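PDB 3N72: putative activator of HSP90, which probably binds the chaperone Hsp90 and stimulates its ATPase activity, the present chain being the N-terminal domain of this Aha1-family protein. Local coordinates for residues I111-T116 / E133-I138. Residues are numbered along the deposited sequence; the frame is centred on the assembly and turned at random. Where two conformers were deposited one is given.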
# COMPACT_ATOMS: atom_id res chain seq x y z
N ILE B 111 6.67 20.97 -30.14
CA ILE B 111 6.08 21.94 -29.22
C ILE B 111 5.57 23.07 -30.12
O ILE B 111 6.36 23.73 -30.78
CB ILE B 111 7.10 22.45 -28.17
CG1 ILE B 111 7.66 21.30 -27.34
CG2 ILE B 111 6.46 23.46 -27.21
CD1 ILE B 111 8.91 21.66 -26.60
N ASN B 112 4.25 23.22 -30.19
CA ASN B 112 3.65 24.22 -31.06
C ASN B 112 3.21 25.40 -30.23
O ASN B 112 2.36 25.25 -29.35
CB ASN B 112 2.48 23.62 -31.82
CG ASN B 112 2.89 22.41 -32.65
OD1 ASN B 112 3.93 22.44 -33.34
ND2 ASN B 112 2.12 21.32 -32.56
N ILE B 113 3.79 26.57 -30.51
CA ILE B 113 3.51 27.79 -29.75
C ILE B 113 2.83 28.80 -30.65
O ILE B 113 3.30 29.07 -31.77
CB ILE B 113 4.79 28.41 -29.11
CG1 ILE B 113 5.42 27.40 -28.14
CG2 ILE B 113 4.44 29.71 -28.35
CD1 ILE B 113 6.83 27.74 -27.74
N GLU B 114 1.71 29.31 -30.16
CA GLU B 114 0.93 30.33 -30.88
C GLU B 114 0.85 31.63 -30.11
O GLU B 114 0.96 31.64 -28.88
CB GLU B 114 -0.49 29.85 -31.11
CG GLU B 114 -0.59 28.51 -31.88
CD GLU B 114 -0.93 28.68 -33.34
OE1 GLU B 114 -0.38 29.61 -33.98
OE2 GLU B 114 -1.76 27.89 -33.84
N ARG B 115 0.62 32.72 -30.84
CA ARG B 115 0.45 34.03 -30.23
C ARG B 115 -1.03 34.40 -30.24
O ARG B 115 -1.74 34.09 -31.20
CB ARG B 115 1.28 35.05 -30.99
CG ARG B 115 2.74 34.61 -31.13
CD ARG B 115 3.55 35.55 -31.99
NE ARG B 115 3.04 35.64 -33.36
CZ ARG B 115 3.60 35.06 -34.41
NH1 ARG B 115 4.70 34.32 -34.27
NH2 ARG B 115 3.06 35.20 -35.61
N THR B 116 -1.50 35.01 -29.15
CA THR B 116 -2.94 35.36 -29.02
C THR B 116 -3.45 36.38 -30.05
O THR B 116 -4.64 36.35 -30.43
CB THR B 116 -3.30 35.76 -27.57
OG1 THR B 116 -4.72 35.82 -27.41
CG2 THR B 116 -2.65 37.07 -27.17
N GLU B 133 14.78 29.11 -27.55
CA GLU B 133 15.10 28.95 -26.12
C GLU B 133 13.89 28.46 -25.30
O GLU B 133 14.03 27.58 -24.44
CB GLU B 133 15.64 30.23 -25.49
CG GLU B 133 15.93 30.09 -23.99
CD GLU B 133 16.45 31.36 -23.34
OE1 GLU B 133 16.41 32.44 -23.99
OE2 GLU B 133 16.90 31.27 -22.17
N GLY B 134 12.72 29.03 -25.55
CA GLY B 134 11.51 28.62 -24.83
C GLY B 134 11.22 27.13 -24.96
O GLY B 134 10.92 26.44 -23.96
N LYS B 135 11.29 26.65 -26.20
CA LYS B 135 11.10 25.24 -26.50
C LYS B 135 12.19 24.41 -25.81
O LYS B 135 11.91 23.37 -25.21
CB LYS B 135 11.09 25.02 -28.02
CG LYS B 135 9.85 25.54 -28.69
CD LYS B 135 9.75 25.14 -30.16
CE LYS B 135 8.60 25.91 -30.84
NZ LYS B 135 8.21 25.32 -32.16
N GLU B 136 13.43 24.88 -25.88
CA GLU B 136 14.53 24.17 -25.23
C GLU B 136 14.26 24.03 -23.72
O GLU B 136 14.45 22.94 -23.15
CB GLU B 136 15.87 24.90 -25.47
CG GLU B 136 16.49 24.62 -26.83
CD GLU B 136 17.57 25.63 -27.25
OE1 GLU B 136 17.89 26.59 -26.50
OE2 GLU B 136 18.10 25.45 -28.37
N LYS B 137 13.81 25.10 -23.08
CA LYS B 137 13.61 25.10 -21.62
C LYS B 137 12.42 24.23 -21.21
O LYS B 137 12.45 23.58 -20.15
CB LYS B 137 13.46 26.52 -21.08
CG LYS B 137 14.71 27.40 -21.36
CD LYS B 137 15.81 27.27 -20.31
CE LYS B 137 17.18 27.63 -20.91
NZ LYS B 137 17.86 26.42 -21.49
N ILE B 138 11.37 24.23 -22.04
CA ILE B 138 10.22 23.33 -21.81
C ILE B 138 10.67 21.87 -21.84
O ILE B 138 10.30 21.06 -20.95
CB ILE B 138 9.04 23.61 -22.80
CG1 ILE B 138 8.33 24.93 -22.44
CG2 ILE B 138 7.99 22.47 -22.78
CD1 ILE B 138 7.60 25.59 -23.58
O HOH W 1 8.62 22.06 -32.25
O HOH W 2 5.75 26.97 -32.75
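In the N-terminal domain of this Aha1-family protein, the last strand of the antiparallel sheet, 112-115, is covered on one face by helix 120-142, and part of their interface is made by Ile-113 and, immediately before the strand, Ile-111, which meet Lys-135 and Ile-138. Both isoleucines of the 111-116 segment direct their CB atoms toward the helix, whereas Asn-112 between them turns away. CD1 of Ile-111 reaches CG2 of Ile-138 at 4.0 Å, the two branched chains lying obliquely across one another. Next to them, CD1 of Ile-113 packs against the aliphatic part of Lys-135, 3.9 Å from its CG, the two side chains running past each other in opposite directions. Asn-112 and Glu-114 pair through their backbones with Glu-95 and Ser-93 of strand 87-100, placing this strand in the sheet.

The lysine thus combines an apolar stem with a polar end. Beyond CG its chain is fully extended (chi4 -165°), which carries CE past CD1 of Ile-113 and NZ to the backbone at Ile-111. There the ammonium is held by one carbonyl and two waters. One water, the longest of the three at 3.3 Å from Lys-135 NZ, also accepts from Ile-111 N; the second, at 3.0 Å from NZ, accepts from Ile-113 N. The direct bond, from Lys-135 NZ to Ile-111 O, measures 2.8 Å and meets the carbonyl almost end-on, with a C=O...N angle of 177°.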